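Local coordinates for capsule biosynthesis protein CapD proenzyme (Bacillus anthracis, PDB 3G9K) that cleaves the poly-gamma-D-glutamate capsule and transfers it onto the side-chain amino group of meso-diaminopimelic acid in the peptidoglycan, at residues A[225-230]-A[248-253]; A[158-163]-A[173-178]. All blocks are in the same frame, centred on the assembly; numbering follows the deposited sequence.

How the contacts relate
Contacts 1 and 2 lie on opposite sides of the chain's centre, with their own centres about 46 Å apart and their nearest atoms about 33 Å apart, so neither touches the other. They follow in series along the chain: 158-163 packs with 173-178 before 225-230 meets 248-253. Contact 1 sets a helix beside a beta-hairpin and includes hydrogen bonds; contact 2 joins a loop to the lead-in of a helix through apolar packing. Both reach the second CapD chain of the assembly. In gamma-glutamyltransferases the nucleophile is the first residue of the small subunit, so this chain, the large-subunit part, lacks it.

Contact 1 of 2, residues A[225-230]-A[248-253]; sequences KGNYMG and MLKLAE
The Tyr-228 ring lies flat on Leu-249, whose CB sits 3.7 Å from the ring centroid and 10° off the normal, a CH-pi contact. The opposite face carries CG of the next residue, Met-229 (a selenomethionine), toward the rim. At the far end of the ring, Tyr-228 OH hydrogen-bonds to Thr-94 of the other CapD chain. Glu-253 runs past the ring in the opposite direction, its carboxylate nearly perpendicular to it. Its OE1 accepts Met-229 N at 3.2 Å, from above the carboxylate plane, while OE2 lies 3.4 Å from Met-229 SE.

Lys-250 crosses Asn-227 roughly at a right angle. Bent at its last two torsions, it brings NZ above the carbonyl plane of Asn-227 to donate to O at 2.7 Å. Water 1 accepts from both Lys-250 NZ and Asn-227 N, and Asp-302 forms a salt bridge with the ammonium.

Strand and helix axes run 24° from parallel, 8.7 Å apart. Met-229 and Gly-230, both at positive phi, form the two-residue type I' turn of a beta-hairpin; helix 242-254 packs against it, helix on sheet, as in the layered Ntn-hydrolase fold.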
ATOM      1  N   LYS A 225      12.810   3.791 -12.875  1.00 27.38           N
ATOM      2  CA  LYS A 225      12.817   5.219 -13.211  1.00 27.94           C
ATOM      3  C   LYS A 225      12.483   5.411 -14.686  1.00 28.24           C
ATOM      4  O   LYS A 225      13.088   4.797 -15.564  1.00 28.83           O
ATOM      5  CB  LYS A 225      14.143   5.907 -12.842  1.00 28.79           C
ATOM      6  CG  LYS A 225      14.111   7.461 -12.930  1.00 29.45           C
ATOM      7  CD  LYS A 225      14.433   8.008 -14.327  1.00 30.39           C
ATOM      8  CE  LYS A 225      14.222   9.526 -14.380  1.00 31.41           C
ATOM      9  NZ  LYS A 225      14.119  10.081 -15.774  1.00 33.77           N
ATOM     10  N   GLY A 226      11.471   6.243 -14.925  1.00 27.20           N
ATOM     11  CA  GLY A 226      11.018   6.604 -16.247  1.00 27.19           C
ATOM     12  C   GLY A 226      10.601   8.065 -16.227  1.00 26.59           C
ATOM     13  O   GLY A 226      10.968   8.838 -15.332  1.00 26.86           O
ATOM     14  N   ASN A 227       9.883   8.450 -17.266  1.00 27.69           N
ATOM     15  CA  ASN A 227       9.338   9.784 -17.407  1.00 27.09           C
ATOM     16  C   ASN A 227       7.880   9.670 -17.854  1.00 26.93           C
ATOM     17  O   ASN A 227       7.498   8.723 -18.575  1.00 25.44           O
ATOM     18  CB  ASN A 227      10.168  10.585 -18.411  1.00 28.00           C
ATOM     19  CG  ASN A 227      10.092  10.026 -19.815  1.00 28.43           C
ATOM     20  OD1 ASN A 227       9.067  10.122 -20.472  1.00 29.91           O
ATOM     21  ND2 ASN A 227      11.182   9.451 -20.279  1.00 28.77           N
ATOM     22  N   TYR A 228       7.066  10.634 -17.425  1.00 25.85           N
ATOM     23  CA  TYR A 228       5.671  10.670 -17.823  1.00 26.32           C
ATOM     24  C   TYR A 228       5.154  12.076 -17.644  1.00 26.98           C
ATOM     25  O   TYR A 228       5.254  12.633 -16.555  1.00 26.29           O
ATOM     26  CB  TYR A 228       4.871   9.651 -17.016  1.00 25.98           C
ATOM     27  CG  TYR A 228       3.404   9.884 -16.942  1.00 24.94           C
ATOM     28  CD1 TYR A 228       2.582   9.703 -18.049  1.00 24.09           C
ATOM     29  CD2 TYR A 228       2.811  10.267 -15.735  1.00 25.50           C
ATOM     30  CE1 TYR A 228       1.182   9.932 -17.953  1.00 25.89           C
ATOM     31  CE2 TYR A 228       1.444  10.483 -15.634  1.00 23.79           C
ATOM     32  CZ  TYR A 228       0.637  10.331 -16.748  1.00 24.95           C
ATOM     33  OH  TYR A 228      -0.719  10.547 -16.621  1.00 24.71           O
HETATM   34  N   MSE A 229       4.630  12.664 -18.715  1.00 33.24           N
HETATM   35  CA  MSE A 229       4.069  14.021 -18.684  1.00 33.50           C
HETATM   36  C   MSE A 229       5.041  15.065 -18.128  1.00 33.50           C
HETATM   37  O   MSE A 229       4.639  16.004 -17.422  1.00 34.30           O
HETATM   38  CB  MSE A 229       2.745  14.032 -17.907  1.00 33.74           C
HETATM   39  CG  MSE A 229       1.628  13.319 -18.622  1.00 34.16           C
HETATM   40 SE   MSE A 229       0.997  14.349 -20.159  1.00 37.80          SE
HETATM   41  CE  MSE A 229       0.018  15.750 -19.213  1.00 36.11           C
ATOM     42  N   GLY A 230       6.332  14.893 -18.447  1.00 27.18           N
ATOM     43  CA  GLY A 230       7.351  15.815 -17.983  1.00 26.88           C
ATOM     44  C   GLY A 230       7.788  15.612 -16.546  1.00 27.29           C
ATOM     45  O   GLY A 230       8.589  16.403 -16.007  1.00 28.42           O
HETATM   46  N   MSE A 248       1.317   1.801 -18.393  1.00 30.17           N
HETATM   47  CA  MSE A 248      -0.070   2.240 -18.541  1.00 30.15           C
HETATM   48  C   MSE A 248      -0.213   3.766 -18.569  1.00 30.41           C
HETATM   49  O   MSE A 248      -0.979   4.300 -19.373  1.00 30.32           O
HETATM   50  CB  MSE A 248      -0.952   1.642 -17.451  1.00 29.38           C
HETATM   51  CG  MSE A 248      -1.259   0.168 -17.633  1.00 28.37           C
HETATM   52 SE   MSE A 248      -2.404  -0.592 -16.294  0.50 22.78          SE
HETATM   53  CE  MSE A 248      -3.936   0.563 -16.456  1.00 28.00           C
ATOM     54  N   LEU A 249       0.496   4.450 -17.670  1.00 23.60           N
ATOM     55  CA  LEU A 249       0.513   5.908 -17.679  1.00 24.64           C
ATOM     56  C   LEU A 249       1.042   6.424 -19.022  1.00 25.62           C
ATOM     57  O   LEU A 249       0.458   7.331 -19.597  1.00 25.49           O
ATOM     58  CB  LEU A 249       1.371   6.465 -16.542  1.00 24.50           C
ATOM     59  CG  LEU A 249       0.846   6.279 -15.099  1.00 23.97           C
ATOM     60  CD1 LEU A 249       1.943   6.652 -14.110  1.00 23.29           C
ATOM     61  CD2 LEU A 249      -0.449   7.104 -14.818  1.00 22.44           C
ATOM     62  N   LYS A 250       2.156   5.848 -19.485  1.00 26.19           N
ATOM     63  CA  LYS A 250       2.790   6.280 -20.732  1.00 27.10           C
ATOM     64  C   LYS A 250       1.920   5.950 -21.956  1.00 27.69           C
ATOM     65  O   LYS A 250       1.746   6.802 -22.836  1.00 27.41           O
ATOM     66  CB  LYS A 250       4.188   5.705 -20.852  1.00 27.89           C
ATOM     67  CG  LYS A 250       5.174   6.296 -19.866  1.00 26.86           C
ATOM     68  CD  LYS A 250       6.560   5.735 -20.082  1.00 27.81           C
ATOM     69  CE  LYS A 250       7.230   6.376 -21.308  1.00 28.66           C
ATOM     70  NZ  LYS A 250       7.728   7.764 -21.073  1.00 29.20           N
ATOM     71  N   LEU A 251       1.360   4.744 -21.993  1.00 27.84           N
ATOM     72  CA  LEU A 251       0.318   4.395 -22.966  1.00 28.32           C
ATOM     73  C   LEU A 251      -0.877   5.371 -22.987  1.00 28.49           C
ATOM     74  O   LEU A 251      -1.344   5.751 -24.063  1.00 27.87           O
ATOM     75  CB  LEU A 251      -0.163   2.957 -22.732  1.00 28.85           C
ATOM     76  CG  LEU A 251       0.786   1.841 -23.232  1.00 29.62           C
ATOM     77  CD1 LEU A 251       0.460   0.461 -22.633  1.00 30.09           C
ATOM     78  CD2 LEU A 251       0.733   1.800 -24.777  1.00 31.91           C
ATOM     79  N   ALA A 252      -1.391   5.772 -21.810  1.00 28.16           N
ATOM     80  CA  ALA A 252      -2.523   6.699 -21.742  1.00 28.75           C
ATOM     81  C   ALA A 252      -2.151   8.102 -22.231  1.00 29.17           C
ATOM     82  O   ALA A 252      -2.947   8.767 -22.892  1.00 29.28           O
ATOM     83  CB  ALA A 252      -3.099   6.740 -20.310  1.00 27.52           C
ATOM     84  N   GLU A 253      -0.936   8.549 -21.904  1.00 30.31           N
ATOM     85  CA  GLU A 253      -0.392   9.792 -22.442  1.00 31.36           C
ATOM     86  C   GLU A 253      -0.339   9.769 -23.986  1.00 32.02           C
ATOM     87  O   GLU A 253      -0.840  10.682 -24.649  1.00 32.38           O
ATOM     88  CB  GLU A 253       1.016  10.034 -21.901  1.00 31.06           C
ATOM     89  CG  GLU A 253       1.730  11.219 -22.539  1.00 31.22           C
ATOM     90  CD  GLU A 253       2.983  11.639 -21.815  1.00 32.67           C
ATOM     91  OE1 GLU A 253       3.563  10.813 -21.047  1.00 34.25           O
ATOM     92  OE2 GLU A 253       3.396  12.798 -22.040  1.00 31.78           O
TER
HETATM   93  O   HOH W   1       9.872   6.463 -19.416  1.00 37.90           O

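Contact 2 of 2, residues A[158-163]-A[173-178]; sequences SIFYPN and LIQTDL
Ile-159 reaches across to Leu-173, Ile-174 and Gln-175, and its side chain can be followed outward atom by atom. CB starts beside Leu-173, with CD1 of that leucine 4.2 Å away. CG1 stands between the backbone N and the carbonyl carbon (chi1 71°), where it lies 4.1 Å from the same Leu-173 CD1 and also over the centre of the Phe-160 ring, within its own segment. At the tip, CD1 meets the backbone O of Ile-174 at 3.7 Å and the aliphatic CG of Gln-175 at 4.0 Å. Leu-173 crosses the isoleucine roughly at a right angle, its CD1 also packing on Ile-159 O at 3.5 Å.

Phe-160 continues the contact. Its CE1 touches Leu-173 CD2 at 3.9 Å, and Gln-175 OE1 approaches the ring edge, 3.8 Å from CZ, with amide and ring planes 80° apart. The other end of that buried amide is anchored, since Gln-175 NE2 donates to Val-57 O.

Gln-175 is the N-cap residue of helix 176-188, so the loop packs on the residues leading into this helix, up to its N-cap. Leu-173 belongs to the short strand 172-173, paired with 135-136, and also touches Leu-141 of helix 139-152. Leu-145 of that helix packs on Phe-160, whose ring meets Phe-34 of the other CapD chain, while Tyr-29 of that chain packs on Ile-159.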
ATOM      1  N   SER A 158     -11.157 -13.708  20.877  1.00 24.41           N
ATOM      2  CA  SER A 158     -12.216 -13.147  21.700  1.00 25.14           C
ATOM      3  C   SER A 158     -12.127 -11.628  21.824  1.00 24.88           C
ATOM      4  O   SER A 158     -13.155 -10.981  21.857  1.00 25.99           O
ATOM      5  CB  SER A 158     -12.218 -13.784  23.091  1.00 25.75           C
ATOM      6  OG  SER A 158     -10.928 -13.670  23.640  1.00 29.26           O
ATOM      7  N   ILE A 159     -10.927 -11.037  21.863  1.00 24.63           N
ATOM      8  CA  ILE A 159     -10.846  -9.545  21.956  1.00 23.48           C
ATOM      9  C   ILE A 159     -11.451  -8.760  20.787  1.00 23.76           C
ATOM     10  O   ILE A 159     -11.853  -7.592  20.965  1.00 22.96           O
ATOM     11  CB  ILE A 159      -9.423  -9.003  22.191  1.00 23.13           C
ATOM     12  CG1 ILE A 159      -8.528  -9.163  20.946  1.00 20.85           C
ATOM     13  CG2 ILE A 159      -8.769  -9.658  23.345  1.00 23.96           C
ATOM     14  CD1 ILE A 159      -7.122  -8.650  21.200  1.00 20.57           C
ATOM     15  N   PHE A 160     -11.479  -9.376  19.603  1.00 22.97           N
ATOM     16  CA  PHE A 160     -12.052  -8.776  18.404  1.00 24.12           C
ATOM     17  C   PHE A 160     -13.531  -9.064  18.232  1.00 24.74           C
ATOM     18  O   PHE A 160     -14.198  -8.393  17.443  1.00 25.62           O
ATOM     19  CB  PHE A 160     -11.334  -9.307  17.167  1.00 23.43           C
ATOM     20  CG  PHE A 160      -9.856  -9.095  17.206  1.00 22.61           C
ATOM     21  CD1 PHE A 160      -9.322  -7.816  17.045  1.00 23.15           C
ATOM     22  CD2 PHE A 160      -8.995 -10.161  17.410  1.00 22.60           C
ATOM     23  CE1 PHE A 160      -7.952  -7.620  17.075  1.00 20.43           C
ATOM     24  CE2 PHE A 160      -7.625  -9.973  17.443  1.00 21.50           C
ATOM     25  CZ  PHE A 160      -7.098  -8.696  17.234  1.00 21.25           C
ATOM     26  N   TYR A 161     -14.016 -10.099  18.929  1.00 25.87           N
ATOM     27  CA  TYR A 161     -15.422 -10.518  18.870  1.00 26.53           C
ATOM     28  C   TYR A 161     -15.982 -10.692  20.267  1.00 28.17           C
ATOM     29  O   TYR A 161     -16.349 -11.781  20.631  1.00 30.12           O
ATOM     30  CB  TYR A 161     -15.582 -11.816  18.101  1.00 25.30           C
ATOM     31  CG  TYR A 161     -15.181 -11.749  16.649  1.00 23.43           C
ATOM     32  CD1 TYR A 161     -13.871 -12.046  16.265  1.00 24.91           C
ATOM     33  CD2 TYR A 161     -16.086 -11.363  15.664  1.00 23.73           C
ATOM     34  CE1 TYR A 161     -13.489 -12.003  14.945  1.00 23.37           C
ATOM     35  CE2 TYR A 161     -15.707 -11.309  14.304  1.00 22.77           C
ATOM     36  CZ  TYR A 161     -14.399 -11.619  13.958  1.00 22.20           C
ATOM     37  OH  TYR A 161     -13.977 -11.586  12.631  1.00 20.24           O
ATOM     38  N   PRO A 162     -16.072  -9.604  21.034  1.00 30.05           N
ATOM     39  CA  PRO A 162     -16.625  -9.613  22.390  1.00 31.56           C
ATOM     40  C   PRO A 162     -18.083 -10.090  22.417  1.00 32.97           C
ATOM     41  O   PRO A 162     -18.920  -9.593  21.658  1.00 33.17           O
ATOM     42  CB  PRO A 162     -16.553  -8.137  22.793  1.00 31.79           C
ATOM     43  CG  PRO A 162     -15.523  -7.578  21.951  1.00 31.46           C
ATOM     44  CD  PRO A 162     -15.690  -8.240  20.644  1.00 29.88           C
ATOM     45  N   ASN A 163     -18.368 -11.056  23.282  1.00 34.51           N
ATOM     46  CA  ASN A 163     -19.678 -11.705  23.334  1.00 35.23           C
ATOM     47  C   ASN A 163     -20.109 -12.289  21.986  1.00 35.99           C
ATOM     48  O   ASN A 163     -21.297 -12.362  21.691  1.00 36.83           O
ATOM     49  CB  ASN A 163     -20.735 -10.735  23.882  1.00 36.14           C
ATOM     50  CG  ASN A 163     -20.546 -10.438  25.364  1.00 37.75           C
ATOM     51  OD1 ASN A 163     -20.601 -11.344  26.203  1.00 43.77           O
ATOM     52  ND2 ASN A 163     -20.341  -9.173  25.693  1.00 39.68           N
ATOM     53  N   LEU A 173     -10.389  -1.035  21.873  1.00 25.35           N
ATOM     54  CA  LEU A 173      -9.728  -2.328  21.697  1.00 24.46           C
ATOM     55  C   LEU A 173      -8.329  -2.280  22.265  1.00 23.03           C
ATOM     56  O   LEU A 173      -7.504  -1.480  21.799  1.00 23.06           O
ATOM     57  CB  LEU A 173      -9.661  -2.658  20.209  1.00 23.50           C
ATOM     58  CG  LEU A 173      -8.869  -3.902  19.810  1.00 23.79           C
ATOM     59  CD1 LEU A 173      -9.432  -5.173  20.480  1.00 20.32           C
ATOM     60  CD2 LEU A 173      -8.858  -3.977  18.296  1.00 23.36           C
ATOM     61  N   ILE A 174      -8.083  -3.158  23.246  1.00 21.92           N
ATOM     62  CA  ILE A 174      -6.816  -3.335  23.941  1.00 21.60           C
ATOM     63  C   ILE A 174      -6.203  -4.665  23.455  1.00 20.40           C
ATOM     64  O   ILE A 174      -6.914  -5.665  23.329  1.00 20.53           O
ATOM     65  CB  ILE A 174      -6.959  -3.411  25.487  1.00 21.44           C
ATOM     66  CG1 ILE A 174      -7.413  -2.037  26.060  1.00 22.25           C
ATOM     67  CG2 ILE A 174      -5.638  -3.833  26.087  1.00 20.78           C
ATOM     68  CD1 ILE A 174      -7.951  -2.034  27.596  1.00 22.11           C
ATOM     69  N   GLN A 175      -4.914  -4.620  23.106  1.00 20.86           N
ATOM     70  CA  GLN A 175      -4.176  -5.768  22.512  1.00 20.52           C
ATOM     71  C   GLN A 175      -2.904  -6.111  23.313  1.00 20.19           C
ATOM     72  O   GLN A 175      -1.763  -5.848  22.884  1.00 18.45           O
ATOM     73  CB  GLN A 175      -3.835  -5.494  21.018  1.00 20.23           C
ATOM     74  CG  GLN A 175      -5.048  -5.429  20.089  1.00 19.72           C
ATOM     75  CD  GLN A 175      -4.706  -5.102  18.664  1.00 20.30           C
ATOM     76  OE1 GLN A 175      -4.554  -5.988  17.821  1.00 19.61           O
ATOM     77  NE2 GLN A 175      -4.596  -3.817  18.381  1.00 15.44           N
ATOM     78  N   THR A 176      -3.129  -6.723  24.476  1.00 20.27           N
ATOM     79  CA  THR A 176      -2.093  -7.085  25.416  1.00 21.32           C
ATOM     80  C   THR A 176      -1.018  -8.034  24.901  1.00 21.28           C
ATOM     81  O   THR A 176       0.160  -7.770  25.100  1.00 21.39           O
ATOM     82  CB  THR A 176      -2.716  -7.658  26.669  1.00 22.26           C
ATOM     83  OG1 THR A 176      -3.555  -6.638  27.226  1.00 23.40           O
ATOM     84  CG2 THR A 176      -1.643  -8.073  27.668  1.00 23.72           C
ATOM     85  N   ASP A 177      -1.415  -9.116  24.236  1.00 21.95           N
ATOM     86  CA  ASP A 177      -0.470 -10.046  23.602  1.00 21.64           C
ATOM     87  C   ASP A 177       0.421  -9.329  22.602  1.00 20.47           C
ATOM     88  O   ASP A 177       1.641  -9.549  22.604  1.00 21.10           O
ATOM     89  CB  ASP A 177      -1.176 -11.205  22.870  1.00 22.17           C
ATOM     90  CG  ASP A 177      -1.925 -12.166  23.806  1.00 26.24           C
ATOM     91  OD1 ASP A 177      -1.802 -12.065  25.029  1.00 27.06           O
ATOM     92  OD2 ASP A 177      -2.600 -13.085  23.284  1.00 31.70           O
ATOM     93  N   LEU A 178      -0.170  -8.498  21.741  1.00 19.49           N
ATOM     94  CA  LEU A 178       0.604  -7.723  20.776  1.00 19.17           C
ATOM     95  C   LEU A 178       1.572  -6.737  21.440  1.00 18.30           C
ATOM     96  O   LEU A 178       2.688  -6.544  20.947  1.00 18.19           O
ATOM     97  CB  LEU A 178      -0.306  -6.991  19.753  1.00 17.56           C
ATOM     98  CG  LEU A 178       0.324  -6.152  18.633  1.00 19.47           C
ATOM     99  CD1 LEU A 178       1.282  -6.992  17.762  1.00 16.36           C
ATOM    100  CD2 LEU A 178      -0.795  -5.488  17.756  1.00 19.26           C
TER